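Local atomic coordinates of probable zinc protease (Pseudomonas aeruginosa, PDB entry 4NNZ), a protein that probably acts as a zinc-dependent metallopeptidase of the M16 family, working as one subunit of a heterodimer. Residues Ile19-His24 / Val194-Ala200; Val30-Arg36 / Asn188-Val194; His51-His55 / Val127-Glu131. One frame throughout, in Å; residues are numbered along the deposited sequence.

Contact 1 of 3, residues Ile19-His24 / Val194-Ala200; sequences IVREDH and VVGDVTA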
loop_
_atom_site.group_PDB
_atom_site.type_symbol
_atom_site.label_atom_id
_atom_site.label_comp_id
_atom_site.label_asym_id
_atom_site.label_seq_id
_atom_site.Cartn_x
_atom_site.Cartn_y
_atom_site.Cartn_z
ATOM N N ILE A 19 -32.176 -5.149 -8.876
ATOM C CA ILE A 19 -32.343 -6.515 -9.293
ATOM C C ILE A 19 -33.377 -7.200 -8.452
ATOM O O ILE A 19 -33.350 -7.108 -7.259
ATOM C CB ILE A 19 -31.035 -7.291 -9.263
ATOM C CG1 ILE A 19 -30.032 -6.651 -10.201
ATOM C CG2 ILE A 19 -31.281 -8.700 -9.727
ATOM C CD1 ILE A 19 -28.632 -7.160 -10.070
ATOM N N VAL A 20 -34.319 -7.855 -9.099
ATOM C CA VAL A 20 -35.419 -8.495 -8.401
ATOM C C VAL A 20 -35.634 -9.931 -8.788
ATOM O O VAL A 20 -35.779 -10.235 -9.935
ATOM C CB VAL A 20 -36.737 -7.768 -8.652
ATOM C CG1 VAL A 20 -37.818 -8.373 -7.824
ATOM C CG2 VAL A 20 -36.613 -6.322 -8.291
ATOM N N ARG A 21 -35.682 -10.807 -7.805
ATOM C CA ARG A 21 -36.088 -12.167 -8.052
ATOM C C ARG A 21 -37.254 -12.605 -7.202
ATOM O O ARG A 21 -37.233 -12.490 -6.009
ATOM C CB ARG A 21 -34.953 -13.126 -7.849
ATOM C CG ARG A 21 -35.348 -14.495 -8.306
ATOM C CD ARG A 21 -34.242 -15.460 -8.062
ATOM N NE ARG A 21 -33.074 -15.055 -8.799
ATOM C CZ ARG A 21 -31.955 -15.745 -8.829
ATOM N NH1 ARG A 21 -31.874 -16.874 -8.166
ATOM N NH2 ARG A 21 -30.929 -15.306 -9.515
ATOM N N GLU A 22 -38.277 -13.130 -7.848
ATOM C CA GLU A 22 -39.480 -13.542 -7.179
ATOM C C GLU A 22 -39.400 -14.967 -6.713
ATOM O O GLU A 22 -39.002 -15.823 -7.441
ATOM C CB GLU A 22 -40.644 -13.376 -8.121
ATOM C CG GLU A 22 -40.760 -11.966 -8.640
ATOM C CD GLU A 22 -41.690 -11.846 -9.815
ATOM O OE1 GLU A 22 -42.107 -10.718 -10.142
ATOM O OE2 GLU A 22 -41.998 -12.885 -10.409
ATOM N N ASP A 23 -39.725 -15.196 -5.459
ATOM C CA ASP A 23 -39.850 -16.527 -4.927
ATOM C C ASP A 23 -40.994 -16.503 -3.939
ATOM O O ASP A 23 -40.882 -15.917 -2.904
ATOM C CB ASP A 23 -38.542 -16.903 -4.256
ATOM C CG ASP A 23 -38.562 -18.257 -3.639
ATOM O OD1 ASP A 23 -39.637 -18.763 -3.348
ATOM O OD2 ASP A 23 -37.491 -18.829 -3.424
ATOM N N HIS A 24 -42.098 -17.147 -4.257
ATOM C CA HIS A 24 -43.306 -17.043 -3.451
ATOM C C HIS A 24 -43.533 -18.201 -2.490
ATOM O O HIS A 24 -44.596 -18.368 -1.960
ATOM C CB HIS A 24 -44.532 -16.798 -4.320
ATOM C CG HIS A 24 -44.264 -15.940 -5.506
ATOM N ND1 HIS A 24 -44.464 -14.584 -5.498
ATOM C CD2 HIS A 24 -43.814 -16.244 -6.740
ATOM C CE1 HIS A 24 -44.149 -14.085 -6.675
ATOM N NE2 HIS A 24 -43.752 -15.074 -7.449
ATOM N N VAL A 194 -33.470 -7.451 -4.470
ATOM C CA VAL A 194 -34.651 -7.956 -3.800
ATOM C C VAL A 194 -35.048 -9.352 -4.211
ATOM O O VAL A 194 -35.259 -9.613 -5.368
ATOM C CB VAL A 194 -35.843 -7.027 -4.025
ATOM C CG1 VAL A 194 -37.015 -7.455 -3.192
ATOM C CG2 VAL A 194 -35.470 -5.613 -3.677
ATOM N N VAL A 195 -35.166 -10.247 -3.264
ATOM C CA VAL A 195 -35.699 -11.546 -3.578
ATOM C C VAL A 195 -36.739 -12.024 -2.570
ATOM O O VAL A 195 -36.677 -11.716 -1.397
ATOM C CB VAL A 195 -34.613 -12.592 -3.979
ATOM C CG1 VAL A 195 -33.234 -12.009 -4.045
ATOM C CG2 VAL A 195 -34.629 -13.839 -3.149
ATOM N N GLY A 196 -37.705 -12.772 -3.063
ATOM C CA GLY A 196 -38.766 -13.214 -2.208
ATOM C C GLY A 196 -40.139 -13.066 -2.799
ATOM O O GLY A 196 -40.315 -12.969 -3.975
ATOM N N ASP A 197 -41.107 -12.989 -1.921
ATOM C CA ASP A 197 -42.499 -13.001 -2.257
ATOM C C ASP A 197 -42.920 -11.615 -2.684
ATOM O O ASP A 197 -43.625 -10.927 -1.986
ATOM C CB ASP A 197 -43.248 -13.413 -0.998
ATOM C CG ASP A 197 -44.690 -13.689 -1.226
ATOM O OD1 ASP A 197 -45.044 -14.269 -2.251
ATOM O OD2 ASP A 197 -45.482 -13.350 -0.348
ATOM N N VAL A 198 -42.467 -11.201 -3.850
ATOM C CA VAL A 198 -42.864 -9.921 -4.384
ATOM C C VAL A 198 -42.930 -9.994 -5.872
ATOM O O VAL A 198 -42.457 -10.930 -6.464
ATOM C CB VAL A 198 -41.883 -8.793 -4.081
ATOM C CG1 VAL A 198 -41.930 -8.398 -2.634
ATOM C CG2 VAL A 198 -40.499 -9.181 -4.516
ATOM N N THR A 199 -43.483 -8.949 -6.458
ATOM C CA THR A 199 -43.577 -8.807 -7.886
ATOM C C THR A 199 -42.655 -7.728 -8.349
ATOM O O THR A 199 -42.523 -6.714 -7.734
ATOM C CB THR A 199 -44.993 -8.471 -8.311
ATOM O OG1 THR A 199 -45.398 -7.252 -7.704
ATOM C CG2 THR A 199 -45.896 -9.533 -7.847
ATOM N N ALA A 200 -42.022 -7.965 -9.469
ATOM C CA ALA A 200 -40.983 -7.103 -9.949
ATOM C C ALA A 200 -41.498 -5.725 -10.197
ATOM O O ALA A 200 -40.775 -4.769 -10.077
ATOM C CB ALA A 200 -40.375 -7.676 -11.201
#

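Contact 2 of 3, residues Val30-Arg36 / Asn188-Val194; sequences VSQLWYR and NNATLVV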
loop_
_atom_site.group_PDB
_atom_site.type_symbol
_atom_site.label_atom_id
_atom_site.label_comp_id
_atom_site.label_asym_id
_atom_site.label_seq_id
_atom_site.Cartn_x
_atom_site.Cartn_y
_atom_site.Cartn_z
ATOM N N VAL A 30 -36.279 -10.424 1.029
ATOM C CA VAL A 30 -34.960 -10.010 1.434
ATOM C C VAL A 30 -34.580 -8.759 0.663
ATOM O O VAL A 30 -34.717 -8.710 -0.517
ATOM C CB VAL A 30 -33.960 -11.194 1.299
ATOM C CG1 VAL A 30 -32.801 -10.953 0.362
ATOM C CG2 VAL A 30 -33.445 -11.595 2.637
ATOM N N SER A 31 -34.101 -7.755 1.355
ATOM C CA SER A 31 -33.671 -6.558 0.698
ATOM C C SER A 31 -32.255 -6.254 1.068
ATOM O O SER A 31 -31.973 -6.090 2.210
ATOM C CB SER A 31 -34.553 -5.414 1.146
ATOM O OG SER A 31 -34.517 -4.351 0.238
ATOM N N GLN A 32 -31.338 -6.172 0.123
ATOM C CA GLN A 32 -29.970 -5.858 0.490
ATOM C C GLN A 32 -29.451 -4.642 -0.205
ATOM O O GLN A 32 -29.749 -4.471 -1.353
ATOM C CB GLN A 32 -29.063 -6.985 0.125
ATOM C CG GLN A 32 -29.672 -8.333 0.185
ATOM C CD GLN A 32 -28.619 -9.380 0.252
ATOM O OE1 GLN A 32 -27.543 -9.193 -0.234
ATOM N NE2 GLN A 32 -28.925 -10.475 0.872
ATOM N N LEU A 33 -28.648 -3.800 0.445
ATOM C CA LEU A 33 -28.125 -2.755 -0.434
ATOM C C LEU A 33 -26.616 -2.801 -0.596
ATOM O O LEU A 33 -25.949 -2.746 0.375
ATOM C CB LEU A 33 -28.566 -1.398 0.036
ATOM C CG LEU A 33 -28.240 -0.191 -0.817
ATOM C CD1 LEU A 33 -28.250 -0.527 -2.278
ATOM C CD2 LEU A 33 -29.229 0.901 -0.571
ATOM N N TRP A 34 -26.073 -2.888 -1.809
ATOM C CA TRP A 34 -24.643 -3.074 -1.952
ATOM C C TRP A 34 -23.988 -1.872 -2.562
ATOM O O TRP A 34 -24.296 -1.495 -3.647
ATOM C CB TRP A 34 -24.374 -4.258 -2.856
ATOM C CG TRP A 34 -24.784 -5.533 -2.296
ATOM C CD1 TRP A 34 -26.027 -5.938 -2.077
ATOM C CD2 TRP A 34 -23.941 -6.580 -1.857
ATOM N NE1 TRP A 34 -26.035 -7.153 -1.537
ATOM C CE2 TRP A 34 -24.755 -7.576 -1.383
ATOM C CE3 TRP A 34 -22.572 -6.763 -1.812
ATOM C CZ2 TRP A 34 -24.263 -8.736 -0.884
ATOM C CZ3 TRP A 34 -22.090 -7.893 -1.317
ATOM C CH2 TRP A 34 -22.921 -8.873 -0.850
ATOM N N TYR A 35 -23.048 -1.287 -1.853
ATOM C CA TYR A 35 -22.340 -0.129 -2.319
ATOM C C TYR A 35 -20.970 -0.559 -2.741
ATOM O O TYR A 35 -20.362 -1.332 -2.083
ATOM C CB TYR A 35 -22.178 0.868 -1.211
ATOM C CG TYR A 35 -23.399 1.629 -0.808
ATOM C CD1 TYR A 35 -23.819 2.735 -1.503
ATOM C CD2 TYR A 35 -24.103 1.270 0.305
ATOM C CE1 TYR A 35 -24.924 3.435 -1.111
ATOM C CE2 TYR A 35 -25.203 1.966 0.703
ATOM C CZ TYR A 35 -25.607 3.049 -0.009
ATOM O OH TYR A 35 -26.704 3.708 0.420
ATOM N N ARG A 36 -20.475 -0.058 -3.850
ATOM C CA ARG A 36 -19.161 -0.423 -4.294
ATOM C C ARG A 36 -18.077 0.439 -3.696
ATOM O O ARG A 36 -17.437 1.196 -4.364
ATOM C CB ARG A 36 -19.107 -0.367 -5.793
ATOM C CG ARG A 36 -20.053 -1.299 -6.466
ATOM C CD ARG A 36 -20.086 -1.021 -7.936
ATOM N NE ARG A 36 -21.430 -0.763 -8.382
ATOM C CZ ARG A 36 -21.794 0.313 -9.041
ATOM N NH1 ARG A 36 -20.920 1.243 -9.333
ATOM N NH2 ARG A 36 -23.032 0.457 -9.406
ATOM N N ASN A 188 -25.486 5.742 -8.091
ATOM C CA ASN A 188 -24.795 5.181 -9.205
ATOM C C ASN A 188 -23.606 4.373 -8.755
ATOM O O ASN A 188 -22.892 3.835 -9.553
ATOM C CB ASN A 188 -24.413 6.242 -10.209
ATOM C CG ASN A 188 -23.776 7.448 -9.582
ATOM O OD1 ASN A 188 -24.384 8.141 -8.806
ATOM N ND2 ASN A 188 -22.557 7.713 -9.953
ATOM N N ASN A 189 -23.407 4.291 -7.455
ATOM C CA ASN A 189 -22.432 3.390 -6.896
ATOM C C ASN A 189 -23.039 2.226 -6.174
ATOM O O ASN A 189 -22.376 1.558 -5.461
ATOM C CB ASN A 189 -21.485 4.124 -5.977
ATOM C CG ASN A 189 -20.156 3.458 -5.881
ATOM O OD1 ASN A 189 -19.700 2.859 -6.814
ATOM N ND2 ASN A 189 -19.545 3.540 -4.747
ATOM N N ALA A 190 -24.313 1.999 -6.356
ATOM C CA ALA A 190 -25.020 1.062 -5.530
ATOM C C ALA A 190 -25.919 0.099 -6.259
ATOM O O ALA A 190 -26.353 0.354 -7.339
ATOM C CB ALA A 190 -25.794 1.807 -4.477
ATOM N N THR A 191 -26.165 -1.041 -5.653
ATOM C CA THR A 191 -27.112 -2.001 -6.186
ATOM C C THR A 191 -28.136 -2.412 -5.166
ATOM O O THR A 191 -27.790 -2.755 -4.100
ATOM C CB THR A 191 -26.446 -3.269 -6.681
ATOM O OG1 THR A 191 -25.440 -2.931 -7.602
ATOM C CG2 THR A 191 -27.396 -4.050 -7.410
ATOM N N LEU A 192 -29.402 -2.397 -5.523
ATOM C CA LEU A 192 -30.440 -2.817 -4.640
ATOM C C LEU A 192 -30.859 -4.166 -5.100
ATOM O O LEU A 192 -31.109 -4.349 -6.249
ATOM C CB LEU A 192 -31.613 -1.891 -4.758
ATOM C CG LEU A 192 -32.859 -2.377 -4.052
ATOM C CD1 LEU A 192 -32.632 -2.472 -2.572
ATOM C CD2 LEU A 192 -34.014 -1.466 -4.348
ATOM N N VAL A 193 -30.897 -5.131 -4.198
ATOM C CA VAL A 193 -31.280 -6.466 -4.570
ATOM C C VAL A 193 -32.457 -6.949 -3.786
ATOM O O VAL A 193 -32.466 -6.841 -2.598
ATOM C CB VAL A 193 -30.141 -7.450 -4.384
ATOM C CG1 VAL A 193 -30.553 -8.784 -4.934
ATOM C CG2 VAL A 193 -28.930 -6.953 -5.111
ATOM N N VAL A 194 -33.470 -7.451 -4.470
ATOM C CA VAL A 194 -34.651 -7.956 -3.800
ATOM C C VAL A 194 -35.048 -9.352 -4.211
ATOM O O VAL A 194 -35.259 -9.613 -5.368
ATOM C CB VAL A 194 -35.843 -7.027 -4.025
ATOM C CG1 VAL A 194 -37.015 -7.455 -3.192
ATOM C CG2 VAL A 194 -35.470 -5.613 -3.677
HETATM O O HOH W 1 -17.348 2.027 -7.190
HETATM O O HOH W 2 -25.393 1.806 -9.714
#

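Contact 3 of 3, residues His51-His55 / Val127-Glu131; sequences HALEH and VIKEE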
loop_
_atom_site.group_PDB
_atom_site.type_symbol
_atom_site.label_atom_id
_atom_site.label_comp_id
_atom_site.label_asym_id
_atom_site.label_seq_id
_atom_site.Cartn_x
_atom_site.Cartn_y
_atom_site.Cartn_z
ATOM N N HIS A 51 -15.217 0.914 6.569
ATOM C CA HIS A 51 -15.694 0.176 7.686
ATOM C C HIS A 51 -16.194 1.050 8.844
ATOM O O HIS A 51 -17.100 0.688 9.515
ATOM C CB HIS A 51 -14.637 -0.814 8.108
ATOM C CG HIS A 51 -14.915 -1.438 9.417
ATOM N ND1 HIS A 51 -14.652 -0.803 10.600
ATOM C CD2 HIS A 51 -15.473 -2.618 9.734
ATOM C CE1 HIS A 51 -15.045 -1.565 11.592
ATOM N NE2 HIS A 51 -15.536 -2.678 11.093
ATOM N N ALA A 52 -15.551 2.154 9.111
ATOM C CA ALA A 52 -16.034 3.071 10.101
ATOM C C ALA A 52 -17.336 3.723 9.723
ATOM O O ALA A 52 -18.206 3.907 10.535
ATOM C CB ALA A 52 -15.003 4.128 10.386
ATOM N N LEU A 53 -17.439 4.122 8.481
ATOM C CA LEU A 53 -18.591 4.823 8.035
ATOM C C LEU A 53 -19.770 3.914 8.168
ATOM O O LEU A 53 -20.832 4.347 8.512
ATOM C CB LEU A 53 -18.407 5.280 6.605
ATOM C CG LEU A 53 -19.506 6.090 5.937
ATOM C CD1 LEU A 53 -19.873 7.327 6.712
ATOM C CD2 LEU A 53 -19.137 6.452 4.530
ATOM N N GLU A 54 -19.568 2.647 7.887
ATOM C CA GLU A 54 -20.605 1.667 7.993
ATOM C C GLU A 54 -20.998 1.480 9.428
ATOM O O GLU A 54 -22.138 1.520 9.773
ATOM C CB GLU A 54 -20.129 0.361 7.413
ATOM C CG GLU A 54 -20.997 -0.824 7.740
ATOM C CD GLU A 54 -20.402 -1.720 8.775
ATOM O OE1 GLU A 54 -19.373 -2.323 8.521
ATOM O OE2 GLU A 54 -20.970 -1.814 9.849
ATOM N N HIS A 55 -20.018 1.272 10.263
ATOM C CA HIS A 55 -20.247 1.123 11.664
ATOM C C HIS A 55 -21.091 2.268 12.207
ATOM O O HIS A 55 -21.900 2.091 13.075
ATOM C CB HIS A 55 -18.913 1.057 12.366
ATOM C CG HIS A 55 -19.015 0.834 13.828
ATOM N ND1 HIS A 55 -18.888 -0.404 14.399
ATOM C CD2 HIS A 55 -19.245 1.690 14.842
ATOM C CE1 HIS A 55 -19.029 -0.300 15.702
ATOM N NE2 HIS A 55 -19.250 0.961 15.997
ATOM N N VAL A 127 -14.697 2.862 20.058
ATOM C CA VAL A 127 -15.176 1.524 19.962
ATOM C C VAL A 127 -14.411 0.837 18.867
ATOM O O VAL A 127 -13.974 -0.266 19.023
ATOM C CB VAL A 127 -16.664 1.528 19.576
ATOM C CG1 VAL A 127 -17.162 0.168 19.183
ATOM C CG2 VAL A 127 -17.517 2.075 20.674
ATOM N N ILE A 128 -14.266 1.501 17.741
ATOM C CA ILE A 128 -13.594 0.930 16.615
ATOM C C ILE A 128 -12.162 0.652 16.922
ATOM O O ILE A 128 -11.665 -0.381 16.596
ATOM C CB ILE A 128 -13.702 1.868 15.434
ATOM C CG1 ILE A 128 -15.137 1.956 15.012
ATOM C CG2 ILE A 128 -12.914 1.366 14.262
ATOM C CD1 ILE A 128 -15.401 3.075 14.058
ATOM N N LYS A 129 -11.509 1.589 17.558
ATOM C CA LYS A 129 -10.133 1.425 17.882
ATOM C C LYS A 129 -10.027 0.275 18.815
ATOM O O LYS A 129 -9.122 -0.517 18.759
ATOM C CB LYS A 129 -9.638 2.651 18.588
ATOM C CG LYS A 129 -9.350 3.802 17.679
ATOM C CD LYS A 129 -8.557 4.846 18.402
ATOM C CE LYS A 129 -9.431 5.926 18.968
ATOM N NZ LYS A 129 -8.578 6.811 19.770
ATOM N N GLU A 130 -10.966 0.224 19.723
ATOM C CA GLU A 130 -10.999 -0.821 20.684
ATOM C C GLU A 130 -11.206 -2.141 20.006
ATOM O O GLU A 130 -10.557 -3.084 20.312
ATOM C CB GLU A 130 -12.099 -0.519 21.672
ATOM C CG GLU A 130 -12.413 -1.621 22.638
ATOM C CD GLU A 130 -11.316 -1.822 23.635
ATOM O OE1 GLU A 130 -10.190 -1.381 23.384
ATOM O OE2 GLU A 130 -11.569 -2.423 24.677
ATOM N N GLU A 131 -12.095 -2.180 19.043
ATOM C CA GLU A 131 -12.349 -3.376 18.287
ATOM C C GLU A 131 -11.101 -3.845 17.550
ATOM O O GLU A 131 -10.914 -5.007 17.390
ATOM C CB GLU A 131 -13.533 -3.173 17.340
ATOM C CG GLU A 131 -13.544 -4.045 16.100
ATOM C CD GLU A 131 -14.859 -4.053 15.375
ATOM O OE1 GLU A 131 -15.262 -3.001 14.882
ATOM O OE2 GLU A 131 -15.490 -5.114 15.283
#

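Contact 1 of 3, residues Ile19-His24 / Val194-Ala200
Val-20 lies beside Val-194 and Arg-21 beside Val-195 where two parallel strands, about 170 residues apart in sequence, run side by side. Backbone bonds zip them together in the manner of a parallel sheet: the N of Val-194 donates to Ile-19 O (2.8 Å), the N of Arg-21 to Val-194 O (2.7 Å), and the N of Gly-196 to Arg-21 O (3.0 Å). Between them, CA-H...O contacts add to the seam, as from Val-195 CA to the same Arg-21 O.

At the end of the strands the pattern changes at Gly-196, whose backbone angles suit glycine. Its carbonyl oxygen takes two N-H groups, from opposite faces of its plane. Asp-23 N approaches at 2.7 Å, 56° out of that plane, while Val-198 N closes an inverse gamma turn centred on Asp-197.

Side-chain polar contacts follow. With CG beside its own backbone N (chi1 -56°) and the chain extended beyond, Glu-22 reaches across so that OE1 accepts the N-H of Ala-200 (2.8 Å) through its anti lone pair. Ala-200 opens helix 200-211, so the helix end would be expected to stabilise the negative carboxylate. Thr-199, the N-cap residue, turns its hydroxyl to Glu-202 N. Farther out, His-24 ND1 makes only a weak bond to Asp-197 OD1 (3.3 Å), the oxygen lying at the ring edge and the carboxylate nearly perpendicular to the ring. Asp-23 forms a salt bridge with Arg-25 through OD2.

Apolar contact comes from Val-20, whose CG1 meets Val-198 CG2 and Ala-200 CB, each at 4.3 Å.

Val-203 of helix 200-211 packs on Val-20, Val-194 and Val-198, whereas helix 367-379 touches Ile-19, Asp-23 and Val-195; strands 7-11 and 28-35 flank the pair within the sheet.

Contact 2 of 3, residues Val30-Arg36 / Asn188-Val194
Leu-33, Tyr-35 and Ala-190 form the apolar centre, with the alanine methyl meeting both larger side chains. Ala-190 CB stands 4.0 Å from Leu-33 CD1 and 3.7 Å from Tyr-35 CD1, approaching the tyrosine ring obliquely. Leu-192 and Ser-31 continue this face, which helix 100-112 covers through Leu-104, Glu-107 and Met-111. The other face carries Gln-32, Trp-34, Thr-191 and Val-193 and looks toward helix 367-379. Here Trp-34 CD1 lies 4.3 Å from Val-193 CG2, and the indole is tied to its own strand: NE1 donates to Gln-32 OE1 (2.9 Å) on a lone pair, with the acceptor almost in the ring plane, so the bond restrains both side chains.

Between the faces runs the antiparallel backbone. Gln-32 with Val-193 and Trp-34 with Thr-191 are hydrogen-bonded pairs, each joined by two N-H...O bonds; the one from Trp-34 N to Thr-191 O is nearly straight, at 177°. Arg-36 N carries the pairing one step farther, to Asn-189 O (3.0 Å).

At the polar edge Arg-36 folds back over the end of the other strand. A bend at chi3 (-125°) lays the guanidinium face over the carbonyl carbon of Asn-189, and NH1 then reaches Asn-188 O at 3.3 Å, with the acceptor tilted from the guanidinium plane. The Asn-189 amide stands almost perpendicular to that plane; its ND2 bonds to Trp-184 O and, weakly, to Arg-36 O.

The chemistry thus grades from hydrocarbon and regular backbone bonds to a looser fringe of long bonds and a water that Arg-36 NH2 holds only weakly and that lies near Ala-190 O, consistent with the guanidinium being placed partly by its face lying on the Asn-189 backbone.

Contact 3 of 3, residues His51-His55 / Val127-Glu131
Val-127 meets His-55 at the start of the segment 127-131. Its CG1, anti to the backbone N (chi1 168°), points at the imidazole and comes 3.9 Å from His-55 NE2, the two side chains crossing at about a right angle. The same nitrogen has a weak hydrogen bond to Glu-124, one turn earlier on helix 118-137.

Next, Ile-128 supplies most of the apolar contact. Its CG1 sits over the face of the His-55 ring, 4.2 Å from the centroid and 12° off the normal, a CH-pi contact in which the two side chains run past each other in opposite directions. Farther along the same branch, CD1 reaches the methyl of Ala-52 (CB, 3.8 Å). This is also where the backbones come nearest, with the CA atoms of Ala-52 and Ile-128 7.3 Å apart; the axes of the two helical segments approach no closer than 11.5 Å, and side chains bridge the gap.

One turn beyond Val-127, Glu-131 extends its chain until OE1 lies in the plane of the His-51 ring, at its edge, 3.6 Å from CE1 and 3.8 Å from NE2. Ring and carboxylate planes are 60° apart. His-55 ND1 looks on from 4.5 Å of that same oxygen.

His-51, Glu-54 and His-55 fit the HxxEH signature of M16 peptidases, and Glu-131 has the spacing of the downstream glutamate; in active relatives the two histidines and this glutamate bind zinc. The approach of both imidazoles to Glu-131 OE1 is consistent with such a site, the two rings and the carboxylate lying near one another without direct bonds between them, with Val-127 and Ile-128 supplying hydrocarbon around the His-55 ring.

In the fold
From the N terminus, strand 17-22 enters the mixed sheet of contacts 1 and 2, and contact 1 later joins it to strand 190-196, closing the widest loop. Strand 28-35 comes next, and contact 2 sets it antiparallel on the other side of strand 190-196, so its loop nests inside that of contact 1. Both contacts share Val-194 and meet directly, as in the bond between Ile-19 N and Leu-192 O. The chain then forms helix 49-56, which contact 3 brings against helix 118-137, innermost of the three loops. Contact 3 touches neither of the others: its nearest atoms lie about 8 Å from contact 2 and about 19 Å from contact 1.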